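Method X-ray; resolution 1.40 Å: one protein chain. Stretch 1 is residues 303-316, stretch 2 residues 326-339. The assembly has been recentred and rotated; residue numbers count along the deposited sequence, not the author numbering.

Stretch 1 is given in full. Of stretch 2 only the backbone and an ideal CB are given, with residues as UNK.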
# COMPACT_ATOMS: atom_id res chain seq x y z
N THR A 303 9.46 2.30 9.82
CA THR A 303 9.84 1.16 10.65
C THR A 303 8.69 0.21 10.96
O THR A 303 8.81 -1.00 10.77
CB THR A 303 10.47 1.66 11.96
OG1 THR A 303 11.59 2.50 11.65
CG2 THR A 303 10.97 0.49 12.80
N LEU A 304 7.56 0.73 11.43
CA LEU A 304 6.44 -0.13 11.75
C LEU A 304 5.89 -0.79 10.48
O LEU A 304 5.47 -1.95 10.51
CB LEU A 304 5.34 0.65 12.48
CG LEU A 304 5.75 1.05 13.90
CD1 LEU A 304 4.77 2.06 14.46
CD2 LEU A 304 5.80 -0.19 14.79
N ARG A 305 5.89 -0.05 9.38
CA ARG A 305 5.43 -0.58 8.10
C ARG A 305 6.25 -1.81 7.72
O ARG A 305 5.70 -2.80 7.23
CB ARG A 305 5.56 0.51 7.02
CG ARG A 305 5.55 0.03 5.56
CD ARG A 305 6.93 -0.43 5.10
NE ARG A 305 7.96 0.60 5.26
CZ ARG A 305 8.18 1.60 4.41
NH1 ARG A 305 7.43 1.73 3.32
NH2 ARG A 305 9.15 2.47 4.65
N HIS A 306 7.56 -1.76 7.94
CA HIS A 306 8.40 -2.91 7.61
C HIS A 306 8.06 -4.11 8.50
O HIS A 306 8.01 -5.24 8.02
CB HIS A 306 9.88 -2.56 7.76
CG HIS A 306 10.42 -1.71 6.65
ND1 HIS A 306 10.39 -2.10 5.33
CD2 HIS A 306 11.00 -0.49 6.66
CE1 HIS A 306 10.93 -1.16 4.58
NE2 HIS A 306 11.32 -0.17 5.37
N ALA A 307 7.81 -3.86 9.78
CA ALA A 307 7.47 -4.95 10.70
C ALA A 307 6.11 -5.54 10.36
O ALA A 307 5.92 -6.76 10.42
CB ALA A 307 7.48 -4.44 12.14
N ALA A 308 5.16 -4.69 9.99
CA ALA A 308 3.83 -5.18 9.63
C ALA A 308 3.87 -5.92 8.30
O ALA A 308 3.14 -6.90 8.11
CB ALA A 308 2.84 -4.02 9.57
N ASN A 309 4.70 -5.46 7.36
CA ASN A 309 4.81 -6.14 6.07
C ASN A 309 5.38 -7.53 6.30
O ASN A 309 4.94 -8.50 5.68
CB ASN A 309 5.74 -5.37 5.13
CG ASN A 309 5.08 -4.13 4.55
OD1 ASN A 309 3.94 -3.80 4.89
ND2 ASN A 309 5.79 -3.43 3.67
N ALA A 310 6.38 -7.62 7.18
CA ALA A 310 6.99 -8.91 7.49
C ALA A 310 5.93 -9.79 8.15
O ALA A 310 5.85 -10.99 7.85
CB ALA A 310 8.17 -8.71 8.43
N ALA A 311 5.12 -9.21 9.02
CA ALA A 311 4.07 -9.97 9.69
C ALA A 311 3.12 -10.57 8.66
O ALA A 311 2.70 -11.72 8.80
CB ALA A 311 3.30 -9.07 10.66
N PHE A 312 2.79 -9.80 7.63
CA PHE A 312 1.88 -10.33 6.61
C PHE A 312 2.52 -11.48 5.84
O PHE A 312 1.85 -12.46 5.52
CB PHE A 312 1.44 -9.24 5.64
CG PHE A 312 0.36 -9.71 4.71
CD1 PHE A 312 -0.87 -10.12 5.21
CD2 PHE A 312 0.58 -9.79 3.34
CE1 PHE A 312 -1.86 -10.62 4.37
CE2 PHE A 312 -0.41 -10.28 2.48
CZ PHE A 312 -1.63 -10.70 3.00
N ILE A 313 3.81 -11.36 5.53
CA ILE A 313 4.49 -12.43 4.82
C ILE A 313 4.45 -13.69 5.68
O ILE A 313 4.26 -14.79 5.18
CB ILE A 313 5.96 -12.06 4.50
CG1 ILE A 313 5.99 -11.01 3.38
CG2 ILE A 313 6.75 -13.30 4.08
CD1 ILE A 313 5.40 -11.48 2.05
N MET A 314 4.61 -13.51 6.99
CA MET A 314 4.58 -14.64 7.91
C MET A 314 3.20 -15.29 7.93
O MET A 314 3.08 -16.52 7.97
CB MET A 314 4.95 -14.19 9.32
CG MET A 314 6.42 -13.83 9.47
SD MET A 314 6.82 -13.38 11.16
CE MET A 314 8.38 -12.54 10.91
N LEU A 315 2.16 -14.47 7.91
CA LEU A 315 0.79 -14.98 7.92
C LEU A 315 0.50 -15.73 6.62
O LEU A 315 -0.20 -16.75 6.63
CB LEU A 315 -0.19 -13.83 8.13
CG LEU A 315 -0.15 -13.28 9.56
CD1 LEU A 315 -0.77 -11.89 9.62
CD2 LEU A 315 -0.88 -14.23 10.49
N GLU A 316 1.05 -15.24 5.51
CA GLU A 316 0.85 -15.90 4.22
C GLU A 316 1.62 -17.21 4.21
O GLU A 316 1.16 -18.21 3.65
CB GLU A 316 1.34 -14.99 3.09
CG GLU A 316 0.35 -13.90 2.71
CD GLU A 316 -0.80 -14.43 1.87
OE1 GLU A 316 -1.86 -13.78 1.82
OE2 GLU A 316 -0.63 -15.50 1.24
N UNK A 326 3.81 -20.95 15.10
CA UNK A 326 4.88 -20.03 15.46
C UNK A 326 4.92 -18.79 14.58
O UNK A 326 5.16 -17.68 15.06
CB UNK A 326 6.23 -20.75 15.39
N UNK A 327 4.68 -18.96 13.28
CA UNK A 327 4.68 -17.84 12.35
C UNK A 327 3.54 -16.88 12.65
O UNK A 327 3.72 -15.66 12.65
CB UNK A 327 4.58 -18.34 10.91
N UNK A 328 2.35 -17.43 12.90
CA UNK A 328 1.19 -16.61 13.21
C UNK A 328 1.39 -15.88 14.53
O UNK A 328 1.03 -14.70 14.66
CB UNK A 328 -0.08 -17.47 13.26
N UNK A 329 1.97 -16.56 15.51
CA UNK A 329 2.22 -15.96 16.81
C UNK A 329 3.21 -14.81 16.68
O UNK A 329 2.99 -13.73 17.23
CB UNK A 329 2.74 -17.01 17.80
N UNK A 330 4.29 -15.02 15.94
CA UNK A 330 5.28 -13.97 15.78
C UNK A 330 4.68 -12.78 15.05
O UNK A 330 4.92 -11.63 15.42
CB UNK A 330 6.50 -14.50 15.03
N UNK A 331 3.91 -13.05 14.00
CA UNK A 331 3.28 -11.98 13.24
C UNK A 331 2.42 -11.15 14.19
O UNK A 331 2.42 -9.92 14.13
CB UNK A 331 2.44 -12.54 12.09
N UNK A 332 1.69 -11.83 15.08
CA UNK A 332 0.83 -11.14 16.03
C UNK A 332 1.63 -10.23 16.98
O UNK A 332 1.16 -9.16 17.35
CB UNK A 332 0.03 -12.16 16.84
N UNK A 333 2.83 -10.65 17.37
CA UNK A 333 3.61 -9.81 18.27
C UNK A 333 3.99 -8.49 17.61
O UNK A 333 4.07 -7.46 18.27
CB UNK A 333 4.87 -10.55 18.73
N UNK A 334 4.21 -8.52 16.30
CA UNK A 334 4.58 -7.31 15.58
C UNK A 334 3.39 -6.37 15.47
O UNK A 334 3.51 -5.16 15.70
CB UNK A 334 5.12 -7.65 14.19
N UNK A 335 2.23 -6.91 15.11
CA UNK A 335 1.03 -6.10 15.02
C UNK A 335 0.70 -5.57 16.41
O UNK A 335 0.38 -4.40 16.58
CB UNK A 335 -0.14 -6.90 14.44
N UNK A 336 0.81 -6.43 17.42
CA UNK A 336 0.53 -6.02 18.79
C UNK A 336 1.47 -4.92 19.29
O UNK A 336 1.09 -4.10 20.12
CB UNK A 336 0.62 -7.23 19.72
N UNK A 337 2.71 -4.91 18.79
CA UNK A 337 3.62 -3.86 19.20
C UNK A 337 3.07 -2.54 18.67
O UNK A 337 3.00 -1.55 19.39
CB UNK A 337 5.04 -4.12 18.69
N UNK A 338 2.65 -2.54 17.40
CA UNK A 338 2.09 -1.34 16.80
C UNK A 338 0.85 -0.86 17.54
O UNK A 338 0.59 0.34 17.63
CB UNK A 338 1.75 -1.60 15.33
N UNK A 339 0.08 -1.81 18.07
CA UNK A 339 -1.15 -1.47 18.79
C UNK A 339 -0.94 -1.02 20.23
O UNK A 339 -1.86 -0.47 20.84
CB UNK A 339 -2.09 -2.68 18.78

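Two helices run nearly antiparallel, 160° between their directions, with axes 8.3 Å apart at closest. No direct hydrogen bond joins them, so the fit rests on packing.

Position 326 has nothing of stretch 1 within 5.5 Å of its CB. Many side chains would suit; it is Ser326.

At 327 CA-to-CB runs sideways past Met314 O, 3.8 Å from the CB. A side chain of almost any size could run on beside it, aromatic or aliphatic. The residue is Tyr327, its ring oblique to Met314 O.

Position 328 also points sideways, with its ideal CB 4.3 Å from Leu315 CD2. An aliphatic chain would suit, with or without a polar end. Arg328 is deposited. Its CG packs 4.0 Å from Leu315 CD2, and a water bridges the helices: it accepts from Arg328 NE (2.9 Å) and donates to Leu315 O (2.8 Å).

Position 329 points away, which favours no type; it is Gln329.

At 330 the CB points sideways, 4.0 Å from Met314 SD. Apolar or aromatic groups would suit the sulfur. Phe330 brings CD2 to 3.5 Å from Met314 SD, an oblique sulfur-aromatic contact.

Position 331 is the tightest. The CA of 331 lies 4.2 Å from Ala311 CA. Its CB points toward stretch 1, 3.4 Å from Ala311 O and 3.7 Å from Leu315 CG. A very small residue suits best, such as alanine or glycine. Ala331 is found, its CB 3.9 Å from Ala311 CB.

Position 332 points away and 333 is out of reach, so polar residues are as likely as any. They are Gln332 and Thr333; Thr333 OG1 donates to Phe330 O (2.6 Å).

At 334 the CB points toward stretch 1, 4.2 Å from Ala311 CB. The small Ala307 and Ala311 leave room for a medium or long chain. Gln334 OE1 lies 3.6 Å from Ala307 CB, and Gln334 NE2 donates to Thr333 OG1 (3.2 Å).

Position 335 starts sideways, with no atom of stretch 1 within 5.5 Å of the CB. A branched or long apolar chain could reach the alanines. Ile335 does: CD1 is 4.1 Å from Ala308 CB and 4.2 Å from Ala311 CB.

Position 336 is out of reach, so many types would do; it is Asp336.

Position 337 points toward stretch 1 with nothing within 5.5 Å of the CB, so a medium or large apolar or aromatic side chain could reach Leu304. Tyr337 CD1 comes 4.0 Å from Leu304 CD2.

At 338 CA-to-CB points toward stretch 1, and the CB lies 4.3 Å from Leu304 CD2. A small or medium apolar side chain would suit; it is Ala338, which touches Leu304. At 339, out of reach, stretch 1 sets no preference; it is Leu339.

Stretch 2 326-339: SYRQFAQTQIDYAL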
# COMPACT_ATOMS: atom_id res chain seq x y z
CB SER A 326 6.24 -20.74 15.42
OG SER A 326 6.52 -21.25 14.13
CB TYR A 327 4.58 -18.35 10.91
CG TYR A 327 5.88 -18.88 10.33
CD1 TYR A 327 6.99 -19.12 11.14
CD2 TYR A 327 5.98 -19.15 8.97
CE1 TYR A 327 8.18 -19.62 10.60
CE2 TYR A 327 7.16 -19.64 8.42
CZ TYR A 327 8.25 -19.87 9.24
OH TYR A 327 9.42 -20.36 8.68
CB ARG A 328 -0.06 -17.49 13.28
CG ARG A 328 -0.54 -17.94 11.92
CD ARG A 328 -1.57 -19.06 12.00
NE ARG A 328 -2.10 -19.38 10.68
CZ ARG A 328 -2.77 -20.48 10.38
NH1 ARG A 328 -3.01 -21.40 11.31
NH2 ARG A 328 -3.22 -20.66 9.14
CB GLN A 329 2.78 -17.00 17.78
CG GLN A 329 3.12 -16.46 19.17
CD GLN A 329 1.89 -16.19 20.01
OE1 GLN A 329 1.99 -15.66 21.12
NE2 GLN A 329 0.72 -16.55 19.50
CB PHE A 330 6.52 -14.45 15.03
CG PHE A 330 7.69 -13.52 15.16
CD1 PHE A 330 8.63 -13.70 16.18
CD2 PHE A 330 7.81 -12.41 14.33
CE1 PHE A 330 9.66 -12.78 16.36
CE2 PHE A 330 8.83 -11.49 14.51
CZ PHE A 330 9.76 -11.68 15.53
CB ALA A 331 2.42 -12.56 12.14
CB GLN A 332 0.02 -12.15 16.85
CG GLN A 332 -1.05 -11.50 17.72
CD GLN A 332 -1.77 -12.48 18.64
OE1 GLN A 332 -2.78 -12.14 19.25
NE2 GLN A 332 -1.25 -13.69 18.74
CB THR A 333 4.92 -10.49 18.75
OG1 THR A 333 5.81 -10.68 17.65
CG2 THR A 333 4.61 -11.84 19.40
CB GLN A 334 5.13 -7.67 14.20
CG GLN A 334 6.37 -8.54 14.28
CD GLN A 334 7.47 -7.90 15.11
OE1 GLN A 334 8.06 -6.90 14.70
NE2 GLN A 334 7.75 -8.47 16.27
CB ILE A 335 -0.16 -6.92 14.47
CG1 ILE A 335 0.15 -7.41 13.05
CG2 ILE A 335 -1.43 -6.08 14.49
CD1 ILE A 335 0.49 -6.30 12.06
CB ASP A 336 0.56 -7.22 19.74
CG ASP A 336 -0.65 -8.11 19.58
OD1 ASP A 336 -1.58 -7.73 18.83
OD2 ASP A 336 -0.70 -9.19 20.21
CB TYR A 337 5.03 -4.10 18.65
CG TYR A 337 6.02 -3.03 19.06
CD1 TYR A 337 5.98 -1.76 18.49
CD2 TYR A 337 6.97 -3.27 20.06
CE1 TYR A 337 6.85 -0.75 18.90
CE2 TYR A 337 7.85 -2.28 20.47
CZ TYR A 337 7.79 -1.02 19.89
OH TYR A 337 8.64 -0.02 20.29
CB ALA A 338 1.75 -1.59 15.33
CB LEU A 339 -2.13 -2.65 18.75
CG LEU A 339 -2.51 -3.15 17.36
CD1 LEU A 339 -3.56 -4.25 17.48
CD2 LEU A 339 -3.04 -2.00 16.51
O HOH W 1 -2.14 -17.40 8.52
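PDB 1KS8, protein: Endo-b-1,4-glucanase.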